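Formate-dependent phosphoribosylglycinamide formyltransferase (Mycobacterium tuberculosis H37Rv, PDB 6KHR) is a dimeric enzyme of the ATP-grasp superfamily that joins a Rossmann-like parallel sheet to a large antiparallel sheet. Local coordinates at residues 227-232 with 287-292; 238-243 with 335-340; 133-138 with 302-307; 94-99 with 308-313. All coordinates share one frame; numbering follows the deposited sequence.

How the contacts relate
Contacts 1, 2 and 3 all reach the large antiparallel sheet, in which strands 300-307, 288-297, 224-235 and 238-252 lie side by side. Contact 1 pairs the middle two, and its centre is about 11 Å from that of contact 2 and about 14 Å from that of contact 3. Contact 2 sets a loop against strand 238-252, whereas contact 3 sets helix 131-141 against strand 300-307. Contact 4 uses the residues directly after 302-307 to reach the parallel sheet. Along the chain it begins first, and its span encloses contacts 3 and 1; contact 2 begins later, at 238-243, and ends last, its segments alternating with theirs. Distant segments thus unite two sheets.

Contact 1. Residues 227-232 with 287-292; sequences TMIVVC and RGVFGV
C232 turns its SG anti to its carbonyl carbon (chi1 -56°) and F290 sets its ring likewise (chi1 -61°), which brings sulfur and ring together on one face of an antiparallel beta ladder inside the ATP-grasp domain. The SG of C232 sits 5.4 Å from the centroid of the F290 ring, approaching obliquely. Six backbone bonds hold the two strands, two for each of the hydrogen-bonded pairs M228-V292, V230-F290 and C232-G288. They differ in approach: the donor C232 N meets G288 O nearly along the C=O axis, while G288 N returns to C232 O on a lone pair in the carbonyl plane. The extended backbone of G288, with phi 157°, favours glycine at that end of the ladder. M228, V230, F290 and V292 share the face of C232, and V281 of helix 267-284 packs on C232 and F290. I229, V231 and V289 occupy the other face, where V231 and V289 pack on helix 325-334. There I229 CG2 crosses V289 obliquely and reaches its CG1 at 3.7 Å, both methyls standing anti to their backbone N. At the margin R287 sends its guanidinium away to the end of helix 325-334, where NH2 is hydrogen-bonded to I333 O and NE to A332 O. The root of that side chain stays behind, with R287 CG lying 3.2 Å from C232 O.

Contact 2. Residues 238-243 with 335-340; sequences GPLIEF and GLAVDT
Strand 238-243 and the irregular segment 335-340 travel almost in the same direction, their touching parts only 12° apart, yet they are too widely spaced to pair as strands. The CA atoms of L240 and A337 are 7.6 Å apart, and the gap narrows to 6.7 Å between the CA atoms of F243 and T340. G335, at positive phi, closes helix 325-334 in a Schellman motif and releases the chain into this path. L240 and E242 point toward the loop. The extended L240 chain (chi2 179°) lays its CD1 on the backbone of A337 and V338, 3.8 Å from V338 N. In fold terms, a connection between helix 325-334 and strand 346-351 is laid along the large antiparallel sheet, with V338 also touching V231 of the neighbouring strand and L328 of the helix. E242 and V338 slide past one another in opposite directions, E242 CG coming 3.8 Å from V338 CG2. A bend at chi2 then turns the E242 carboxylate to the loop backbone near V338 O, an acceptor like itself. Further along, T340 CG2 lies 3.6 Å from E242 CB. T340 OG1, held between backbone N and carbonyl carbon, donates a 3.0 Å hydrogen bond to F243 O from above the carbonyl plane. D339 points away and forms a salt bridge with R322, while L375 of the second subunit packs on L336 and A337.

Contact 3. Residues 133-138 with 302-307; sequences GLRRLA and YFADVT
The ring of F303 is met in three different ways. L134 comes to its edge, CD2 lying near the ring plane and 4.3 Å from F303 CZ. A138, one helical turn on, sets its methyl obliquely to the same ring, with A138 CB 3.4 Å from F303 CE2. One face is taken by the strand itself, because the backbone N of D305 stands 3.7 Å above the centre of the F303 ring. F303 reaches this position with CG anti to its backbone N (chi1 175°). L134 stretches from the helix in the same sense, CG anti to N, and crosses both V306 and D305 at about a right angle. Its CD2 lies 3.6 Å from V306 CG1, a methyl held in the crowded position between N and carbonyl carbon. L134 CD2 also borders D305 OD1, the oxygen that accepts a weak bond from V306 N. R135, bent at chi2, flanks the group by turning its guanidinium edge to A304 O; at 3.5 Å from R135 NH2 to that oxygen this is proximity and not a hydrogen bond. NH1 of R135 has a long, weak ion pair with E217. Helix 131-141 thus packs on strand 300-307, outermost in the large sheet within this chain, where A304 and D305 both face E293 in a classic beta bulge.

Contact 4. Residues 94-99 with 308-313; sequences VTVTAA and VCPAGS
The close part of this small contact is gathered round a single sulfur. C309 points its CB toward segment 94-99 and holds SG anti to its own carbonyl carbon (chi1 -45°), so that the thiol is directed at the backbone where strand 92-95 ends. There C309 SG lies 3.7 Å from V96 O, its nearest neighbour across the contact. The same sulfur is 4.1 Å from T95 O, so the thiol lies beside two successive carbonyl groups, bonded to neither. The backbones are nearest here too, with the CA atoms of V96 and C309 5.6 Å apart. C309 is held in turn from its own side, since its N is hydrogen-bonded to T307 OG1. Packing slackens next to this point, where V96 CG1 only grazes the ring of P310, 4.3 Å from its CD. The contact joins two sheets of the chain: strand 92-95 belongs to the five-stranded parallel sheet, of Rossmann-like order, and segment 308-313, within the ATP-grasp domain, is the loop that leaves the antiparallel sheet after strand 300-307. P310 also rests on F326 and Q329 of helix 325-334, while V96 packs back on L31 of the adjacent parallel strand. Beyond V96 the chain departs toward solvent. T97 points away from the loop, and its OG1 accepts a hydrogen bond from A99 N at 3.3 Å, forming an ST turn. A98 and A99 are exposed, in contrast to S313 at the far end of the other segment, which is buried and is hydrogen-bonded through OG to T227 OG1.

Contact 1. Residues 227-232 with 287-292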
loop_
_atom_site.group_PDB
_atom_site.type_symbol
_atom_site.label_atom_id
_atom_site.label_comp_id
_atom_site.label_asym_id
_atom_site.label_seq_id
_atom_site.Cartn_x
_atom_site.Cartn_y
_atom_site.Cartn_z
ATOM N N THR A 227 -7.458 10.581 -16.357
ATOM C CA THR A 227 -7.679 11.058 -15.002
ATOM C C THR A 227 -6.468 11.870 -14.532
ATOM O O THR A 227 -5.344 11.363 -14.506
ATOM C CB THR A 227 -7.956 9.898 -14.053
ATOM O OG1 THR A 227 -9.089 9.157 -14.526
ATOM C CG2 THR A 227 -8.238 10.431 -12.643
ATOM N N MET A 228 -6.714 13.138 -14.186
ATOM C CA MET A 228 -5.722 14.014 -13.560
ATOM C C MET A 228 -5.967 13.996 -12.062
ATOM O O MET A 228 -7.008 14.476 -11.597
ATOM C CB MET A 228 -5.823 15.440 -14.086
ATOM C CG MET A 228 -5.647 15.585 -15.569
ATOM S SD MET A 228 -3.909 15.439 -16.014
ATOM C CE MET A 228 -3.254 16.667 -14.861
ATOM N N ILE A 229 -5.037 13.408 -11.316
ATOM C CA ILE A 229 -5.120 13.390 -9.867
ATOM C C ILE A 229 -4.427 14.632 -9.367
ATOM O O ILE A 229 -3.226 14.803 -9.609
ATOM C CB ILE A 229 -4.457 12.150 -9.259
ATOM C CG1 ILE A 229 -5.145 10.865 -9.717
ATOM C CG2 ILE A 229 -4.512 12.270 -7.726
ATOM C CD1 ILE A 229 -6.492 10.680 -9.139
ATOM N N VAL A 230 -5.178 15.482 -8.661
ATOM C CA VAL A 230 -4.653 16.706 -8.078
ATOM C C VAL A 230 -4.686 16.564 -6.564
ATOM O O VAL A 230 -5.678 16.099 -5.985
ATOM C CB VAL A 230 -5.453 17.935 -8.536
ATOM C CG1 VAL A 230 -4.836 19.154 -7.957
ATOM C CG2 VAL A 230 -5.493 18.013 -10.047
ATOM N N VAL A 231 -3.585 16.951 -5.929
ATOM C CA VAL A 231 -3.390 16.814 -4.495
ATOM C C VAL A 231 -3.193 18.202 -3.930
ATOM O O VAL A 231 -2.315 18.940 -4.390
ATOM C CB VAL A 231 -2.159 15.948 -4.166
ATOM C CG1 VAL A 231 -1.969 15.844 -2.637
ATOM C CG2 VAL A 231 -2.238 14.582 -4.853
ATOM N N CYS A 232 -3.984 18.543 -2.918
ATOM C CA CYS A 232 -3.862 19.810 -2.210
ATOM C C CYS A 232 -3.601 19.502 -0.746
ATOM O O CYS A 232 -4.446 18.909 -0.064
ATOM C CB CYS A 232 -5.123 20.641 -2.384
ATOM S SG CYS A 232 -5.479 20.885 -4.106
ATOM N N ARG A 287 -8.359 21.275 1.428
ATOM C CA ARG A 287 -7.403 20.198 1.243
ATOM C C ARG A 287 -8.090 18.957 0.674
ATOM O O ARG A 287 -9.284 18.739 0.870
ATOM C CB ARG A 287 -6.725 19.876 2.572
ATOM C CG ARG A 287 -5.279 20.329 2.638
ATOM C CD ARG A 287 -4.797 20.479 4.058
ATOM N NE ARG A 287 -5.442 19.535 4.960
ATOM C CZ ARG A 287 -5.740 19.802 6.226
ATOM N NH1 ARG A 287 -5.468 20.993 6.730
ATOM N NH2 ARG A 287 -6.318 18.882 6.983
ATOM N N GLY A 288 -7.333 18.145 -0.041
ATOM C CA GLY A 288 -7.887 16.898 -0.521
ATOM C C GLY A 288 -7.148 16.359 -1.724
ATOM O O GLY A 288 -6.159 16.922 -2.191
ATOM N N VAL A 289 -7.650 15.229 -2.204
ATOM C CA VAL A 289 -7.165 14.597 -3.416
ATOM C C VAL A 289 -8.323 14.584 -4.391
ATOM O O VAL A 289 -9.399 14.056 -4.081
ATOM C CB VAL A 289 -6.645 13.172 -3.171
ATOM C CG1 VAL A 289 -6.309 12.555 -4.456
ATOM C CG2 VAL A 289 -5.410 13.219 -2.329
ATOM N N PHE A 290 -8.123 15.186 -5.546
ATOM C CA PHE A 290 -9.195 15.344 -6.512
ATOM C C PHE A 290 -8.831 14.580 -7.772
ATOM O O PHE A 290 -7.679 14.608 -8.215
ATOM C CB PHE A 290 -9.440 16.828 -6.826
ATOM C CG PHE A 290 -9.860 17.647 -5.634
ATOM C CD1 PHE A 290 -8.939 18.006 -4.652
ATOM C CD2 PHE A 290 -11.177 18.072 -5.498
ATOM C CE1 PHE A 290 -9.323 18.757 -3.562
ATOM C CE2 PHE A 290 -11.569 18.830 -4.397
ATOM C CZ PHE A 290 -10.636 19.171 -3.431
ATOM N N GLY A 291 -9.818 13.867 -8.326
ATOM C CA GLY A 291 -9.677 13.239 -9.614
ATOM C C GLY A 291 -10.436 14.054 -10.643
ATOM O O GLY A 291 -11.649 14.265 -10.518
ATOM N N VAL A 292 -9.715 14.543 -11.634
ATOM C CA VAL A 292 -10.316 15.420 -12.631
ATOM C C VAL A 292 -10.378 14.646 -13.927
ATOM O O VAL A 292 -9.342 14.204 -14.444
ATOM C CB VAL A 292 -9.535 16.727 -12.807
ATOM C CG1 VAL A 292 -10.021 17.454 -14.032
ATOM C CG2 VAL A 292 -9.699 17.582 -11.605
#

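Contact 2. Residues 238-243 with 335-340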
loop_
_atom_site.group_PDB
_atom_site.type_symbol
_atom_site.label_atom_id
_atom_site.label_comp_id
_atom_site.label_asym_id
_atom_site.label_seq_id
_atom_site.Cartn_x
_atom_site.Cartn_y
_atom_site.Cartn_z
ATOM N N GLY A 238 3.559 25.666 4.013
ATOM C CA GLY A 238 2.220 26.087 3.671
ATOM C C GLY A 238 1.582 25.276 2.558
ATOM O O GLY A 238 1.856 24.080 2.374
ATOM N N PRO A 239 0.730 25.932 1.771
ATOM C CA PRO A 239 -0.088 25.202 0.797
ATOM C C PRO A 239 0.751 24.581 -0.307
ATOM O O PRO A 239 1.717 25.175 -0.797
ATOM C CB PRO A 239 -1.032 26.274 0.242
ATOM C CG PRO A 239 -0.917 27.427 1.189
ATOM C CD PRO A 239 0.471 27.378 1.728
ATOM N N LEU A 240 0.372 23.361 -0.683
ATOM C CA LEU A 240 0.946 22.640 -1.804
ATOM C C LEU A 240 -0.168 22.287 -2.779
ATOM O O LEU A 240 -1.273 21.924 -2.361
ATOM C CB LEU A 240 1.633 21.358 -1.344
ATOM C CG LEU A 240 2.802 21.428 -0.367
ATOM C CD1 LEU A 240 3.290 20.026 -0.058
ATOM C CD2 LEU A 240 3.924 22.268 -0.947
ATOM N N ILE A 241 0.113 22.385 -4.079
ATOM C CA ILE A 241 -0.782 21.799 -5.073
ATOM C C ILE A 241 0.051 21.007 -6.084
ATOM O O ILE A 241 0.815 21.590 -6.861
ATOM C CB ILE A 241 -1.668 22.838 -5.768
ATOM C CG1 ILE A 241 -2.488 22.160 -6.866
ATOM C CG2 ILE A 241 -0.845 23.995 -6.292
ATOM C CD1 ILE A 241 -3.887 22.752 -7.037
ATOM N N GLU A 242 -0.095 19.680 -6.068
ATOM C CA GLU A 242 0.685 18.758 -6.875
ATOM C C GLU A 242 -0.203 18.079 -7.902
ATOM O O GLU A 242 -1.387 17.829 -7.655
ATOM C CB GLU A 242 1.328 17.675 -6.014
ATOM C CG GLU A 242 2.068 18.180 -4.813
ATOM C CD GLU A 242 3.530 18.341 -5.092
ATOM O OE1 GLU A 242 3.870 19.141 -5.988
ATOM O OE2 GLU A 242 4.336 17.654 -4.432
ATOM N N PHE A 243 0.392 17.739 -9.044
ATOM C CA PHE A 243 -0.295 17.011 -10.098
ATOM C C PHE A 243 0.334 15.637 -10.282
ATOM O O PHE A 243 1.554 15.498 -10.355
ATOM C CB PHE A 243 -0.258 17.787 -11.412
ATOM C CG PHE A 243 -0.916 19.129 -11.332
ATOM C CD1 PHE A 243 -0.217 20.232 -10.888
ATOM C CD2 PHE A 243 -2.243 19.284 -11.701
ATOM C CE1 PHE A 243 -0.825 21.472 -10.809
ATOM C CE2 PHE A 243 -2.853 20.511 -11.632
ATOM C CZ PHE A 243 -2.146 21.612 -11.186
ATOM N N GLY A 335 -2.720 17.152 6.467
ATOM C CA GLY A 335 -1.986 18.390 6.226
ATOM C C GLY A 335 -0.486 18.222 6.188
ATOM O O GLY A 335 0.249 19.099 6.655
ATOM N N LEU A 336 -0.012 17.118 5.641
ATOM C CA LEU A 336 1.407 16.832 5.555
ATOM C C LEU A 336 1.899 16.984 4.114
ATOM O O LEU A 336 1.116 16.987 3.159
ATOM C CB LEU A 336 1.685 15.417 6.083
ATOM C CG LEU A 336 1.133 15.160 7.490
ATOM C CD1 LEU A 336 1.139 13.668 7.835
ATOM C CD2 LEU A 336 1.918 15.957 8.532
ATOM N N ALA A 337 3.218 17.093 3.971
ATOM C CA ALA A 337 3.846 17.252 2.667
ATOM C C ALA A 337 3.644 16.024 1.785
ATOM O O ALA A 337 3.528 14.891 2.265
ATOM C CB ALA A 337 5.340 17.521 2.831
ATOM N N VAL A 338 3.604 16.264 0.474
ATOM C CA VAL A 338 3.461 15.198 -0.506
ATOM C C VAL A 338 4.368 15.475 -1.694
ATOM O O VAL A 338 4.848 16.589 -1.898
ATOM C CB VAL A 338 2.005 15.021 -1.000
ATOM C CG1 VAL A 338 1.105 14.510 0.108
ATOM C CG2 VAL A 338 1.471 16.316 -1.574
ATOM N N ASP A 339 4.611 14.424 -2.469
ATOM C CA ASP A 339 5.202 14.519 -3.791
ATOM C C ASP A 339 4.414 13.580 -4.686
ATOM O O ASP A 339 3.607 12.783 -4.207
ATOM C CB ASP A 339 6.704 14.172 -3.793
ATOM C CG ASP A 339 6.991 12.694 -3.433
ATOM O OD1 ASP A 339 6.539 11.782 -4.160
ATOM O OD2 ASP A 339 7.703 12.446 -2.429
ATOM N N THR A 340 4.667 13.663 -5.992
ATOM C CA THR A 340 3.964 12.857 -6.975
ATOM C C THR A 340 4.935 12.058 -7.841
ATOM O O THR A 340 4.612 11.703 -8.972
ATOM C CB THR A 340 3.038 13.722 -7.838
ATOM O OG1 THR A 340 3.775 14.795 -8.455
ATOM C CG2 THR A 340 1.904 14.289 -6.997
#

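Contact 3. Residues 133-138 with 302-307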
loop_
_atom_site.group_PDB
_atom_site.type_symbol
_atom_site.label_atom_id
_atom_site.label_comp_id
_atom_site.label_asym_id
_atom_site.label_seq_id
_atom_site.Cartn_x
_atom_site.Cartn_y
_atom_site.Cartn_z
ATOM N N GLY A 133 -25.086 21.440 -11.493
ATOM C CA GLY A 133 -24.398 22.602 -10.963
ATOM C C GLY A 133 -22.899 22.555 -11.161
ATOM O O GLY A 133 -22.245 23.600 -11.233
ATOM N N LEU A 134 -22.338 21.355 -11.252
ATOM C CA LEU A 134 -20.907 21.239 -11.481
ATOM C C LEU A 134 -20.561 21.558 -12.933
ATOM O O LEU A 134 -19.559 22.236 -13.209
ATOM C CB LEU A 134 -20.417 19.838 -11.086
ATOM C CG LEU A 134 -18.905 19.694 -11.273
ATOM C CD1 LEU A 134 -18.207 20.433 -10.162
ATOM C CD2 LEU A 134 -18.468 18.233 -11.318
ATOM N N ARG A 135 -21.379 21.079 -13.874
ATOM C CA ARG A 135 -21.186 21.458 -15.270
ATOM C C ARG A 135 -21.265 22.972 -15.425
ATOM O O ARG A 135 -20.367 23.595 -16.006
ATOM C CB ARG A 135 -22.221 20.770 -16.161
ATOM C CG ARG A 135 -21.699 19.568 -16.903
ATOM C CD ARG A 135 -20.623 19.949 -17.915
ATOM N NE ARG A 135 -19.785 18.797 -18.251
ATOM C CZ ARG A 135 -19.960 18.033 -19.323
ATOM N NH1 ARG A 135 -20.946 18.302 -20.170
ATOM N NH2 ARG A 135 -19.150 17.005 -19.557
ATOM N N ARG A 136 -22.324 23.582 -14.874
ATOM C CA ARG A 136 -22.499 25.026 -14.986
ATOM C C ARG A 136 -21.386 25.777 -14.269
ATOM O O ARG A 136 -20.989 26.858 -14.712
ATOM C CB ARG A 136 -23.864 25.434 -14.439
ATOM N N LEU A 137 -20.856 25.216 -13.180
ATOM C CA LEU A 137 -19.684 25.811 -12.553
ATOM C C LEU A 137 -18.466 25.726 -13.473
ATOM O O LEU A 137 -17.685 26.682 -13.600
ATOM C CB LEU A 137 -19.399 25.119 -11.216
ATOM C CG LEU A 137 -18.037 25.496 -10.621
ATOM C CD1 LEU A 137 -18.053 26.970 -10.219
ATOM C CD2 LEU A 137 -17.628 24.609 -9.448
ATOM N N ALA A 138 -18.283 24.590 -14.131
ATOM C CA ALA A 138 -17.084 24.405 -14.939
ATOM C C ALA A 138 -17.132 25.259 -16.196
ATOM O O ALA A 138 -16.181 25.989 -16.508
ATOM C CB ALA A 138 -16.924 22.929 -15.294
ATOM N N TYR A 302 -10.997 18.408 -22.946
ATOM C CA TYR A 302 -12.330 18.722 -22.475
ATOM C C TYR A 302 -12.471 18.302 -21.024
ATOM O O TYR A 302 -12.026 17.225 -20.623
ATOM C CB TYR A 302 -13.401 18.025 -23.299
ATOM C CG TYR A 302 -13.364 18.353 -24.766
ATOM C CD1 TYR A 302 -12.570 17.619 -25.645
ATOM C CD2 TYR A 302 -14.129 19.373 -25.283
ATOM C CE1 TYR A 302 -12.547 17.906 -27.002
ATOM C CE2 TYR A 302 -14.114 19.670 -26.631
ATOM C CZ TYR A 302 -13.324 18.932 -27.490
ATOM O OH TYR A 302 -13.316 19.231 -28.835
ATOM N N PHE A 303 -13.082 19.171 -20.247
ATOM C CA PHE A 303 -13.512 18.808 -18.912
ATOM C C PHE A 303 -14.711 17.873 -18.995
ATOM O O PHE A 303 -15.684 18.172 -19.685
ATOM C CB PHE A 303 -13.870 20.066 -18.125
ATOM C CG PHE A 303 -14.421 19.770 -16.785
ATOM C CD1 PHE A 303 -13.566 19.383 -15.749
ATOM C CD2 PHE A 303 -15.790 19.826 -16.557
ATOM C CE1 PHE A 303 -14.063 19.100 -14.491
ATOM C CE2 PHE A 303 -16.301 19.537 -15.313
ATOM C CZ PHE A 303 -15.433 19.180 -14.266
ATOM N N ALA A 304 -14.654 16.755 -18.283
ATOM C CA ALA A 304 -15.846 15.921 -18.178
ATOM C C ALA A 304 -16.411 15.840 -16.773
ATOM O O ALA A 304 -17.636 15.835 -16.621
ATOM C CB ALA A 304 -15.568 14.504 -18.677
ATOM N N ASP A 305 -15.564 15.767 -15.745
ATOM C CA ASP A 305 -16.050 15.589 -14.381
ATOM C C ASP A 305 -14.909 15.762 -13.381
ATOM O O ASP A 305 -13.732 15.802 -13.744
ATOM C CB ASP A 305 -16.696 14.217 -14.205
ATOM C CG ASP A 305 -17.607 14.165 -13.016
ATOM O OD1 ASP A 305 -17.888 15.246 -12.447
ATOM O OD2 ASP A 305 -18.033 13.052 -12.645
ATOM N N VAL A 306 -15.281 15.845 -12.105
ATOM C CA VAL A 306 -14.341 15.794 -10.994
ATOM C C VAL A 306 -14.997 15.069 -9.825
ATOM O O VAL A 306 -16.176 15.288 -9.524
ATOM C CB VAL A 306 -13.860 17.205 -10.572
ATOM C CG1 VAL A 306 -15.031 18.118 -10.258
ATOM C CG2 VAL A 306 -12.891 17.112 -9.377
ATOM N N THR A 307 -14.227 14.206 -9.159
ATOM C CA THR A 307 -14.683 13.555 -7.939
ATOM C C THR A 307 -13.742 13.821 -6.768
ATOM O O THR A 307 -12.516 13.816 -6.920
ATOM C CB THR A 307 -14.811 12.062 -8.120
ATOM O OG1 THR A 307 -15.101 11.473 -6.849
ATOM C CG2 THR A 307 -13.525 11.482 -8.658
#

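Contact 4. Residues 94-99 with 308-313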
loop_
_atom_site.group_PDB
_atom_site.type_symbol
_atom_site.label_atom_id
_atom_site.label_comp_id
_atom_site.label_asym_id
_atom_site.label_seq_id
_atom_site.Cartn_x
_atom_site.Cartn_y
_atom_site.Cartn_z
ATOM N N VAL A 94 -13.836 12.915 6.880
ATOM C CA VAL A 94 -13.539 12.577 5.485
ATOM C C VAL A 94 -14.728 11.859 4.851
ATOM O O VAL A 94 -15.163 10.804 5.332
ATOM C CB VAL A 94 -12.277 11.706 5.368
ATOM C CG1 VAL A 94 -11.768 11.737 3.953
ATOM C CG2 VAL A 94 -11.219 12.189 6.300
ATOM N N THR A 95 -15.204 12.401 3.737
ATOM C CA THR A 95 -16.358 11.882 3.018
ATOM C C THR A 95 -15.838 11.039 1.865
ATOM O O THR A 95 -15.321 11.571 0.880
ATOM C CB THR A 95 -17.235 13.027 2.508
ATOM O OG1 THR A 95 -17.259 14.092 3.468
ATOM C CG2 THR A 95 -18.647 12.542 2.277
ATOM N N VAL A 96 -15.996 9.737 1.989
ATOM C CA VAL A 96 -15.423 8.844 0.960
ATOM C C VAL A 96 -16.551 8.248 0.137
ATOM O O VAL A 96 -16.254 7.519 -0.760
ATOM C CB VAL A 96 -14.559 7.760 1.614
ATOM C CG1 VAL A 96 -13.528 7.245 0.644
ATOM C CG2 VAL A 96 -13.863 8.278 2.847
ATOM N N THR A 97 -17.806 8.552 0.434
ATOM C CA THR A 97 -18.879 7.981 -0.415
ATOM C C THR A 97 -19.753 9.100 -0.966
ATOM O O THR A 97 -19.540 10.242 -0.587
ATOM C CB THR A 97 -19.749 6.980 0.338
ATOM O OG1 THR A 97 -20.702 6.518 -0.609
ATOM C CG2 THR A 97 -20.531 7.602 1.462
ATOM N N ALA A 98 -20.684 8.760 -1.849
ATOM C CA ALA A 98 -21.605 9.768 -2.415
ATOM C C ALA A 98 -22.920 9.728 -1.643
ATOM O O ALA A 98 -23.597 10.739 -1.578
ATOM C CB ALA A 98 -21.826 9.513 -3.883
ATOM N N ALA A 99 -23.221 8.598 -1.017
ATOM C CA ALA A 99 -24.467 8.458 -0.239
ATOM C C ALA A 99 -24.317 9.155 1.111
ATOM O O ALA A 99 -24.234 8.462 2.109
ATOM C CB ALA A 99 -24.731 6.999 -0.027
ATOM N N VAL A 308 -14.335 14.009 -5.588
ATOM C CA VAL A 308 -13.589 14.211 -4.349
ATOM C C VAL A 308 -13.221 12.876 -3.709
ATOM O O VAL A 308 -12.709 12.839 -2.583
ATOM C CB VAL A 308 -14.392 15.076 -3.357
ATOM C CG1 VAL A 308 -14.838 16.387 -4.003
ATOM C CG2 VAL A 308 -15.586 14.291 -2.804
ATOM N N CYS A 309 -13.464 11.771 -4.415
ATOM C CA CYS A 309 -13.190 10.423 -3.917
ATOM C C CYS A 309 -12.227 9.682 -4.843
ATOM O O CYS A 309 -12.259 9.877 -6.059
ATOM C CB CYS A 309 -14.488 9.612 -3.790
ATOM S SG CYS A 309 -15.881 10.477 -3.017
ATOM N N PRO A 310 -11.368 8.792 -4.299
ATOM C CA PRO A 310 -10.355 8.138 -5.144
ATOM C C PRO A 310 -10.960 7.271 -6.233
ATOM O O PRO A 310 -11.558 6.228 -5.952
ATOM C CB PRO A 310 -9.551 7.293 -4.145
ATOM C CG PRO A 310 -10.507 7.035 -3.024
ATOM C CD PRO A 310 -11.346 8.280 -2.916
ATOM N N ALA A 311 -10.790 7.688 -7.485
ATOM C CA ALA A 311 -11.419 7.001 -8.604
ATOM C C ALA A 311 -10.875 5.585 -8.774
ATOM O O ALA A 311 -9.744 5.272 -8.388
ATOM C CB ALA A 311 -11.216 7.797 -9.898
ATOM N N GLY A 312 -11.713 4.721 -9.347
ATOM C CA GLY A 312 -11.265 3.401 -9.727
ATOM C C GLY A 312 -10.010 3.414 -10.580
ATOM O O GLY A 312 -9.154 2.535 -10.440
ATOM N N SER A 313 -9.862 4.416 -11.457
ATOM C CA SER A 313 -8.653 4.446 -12.278
ATOM C C SER A 313 -7.391 4.718 -11.464
ATOM O O SER A 313 -6.297 4.354 -11.910
ATOM C CB SER A 313 -8.764 5.487 -13.385
ATOM O OG SER A 313 -8.784 6.786 -12.844
#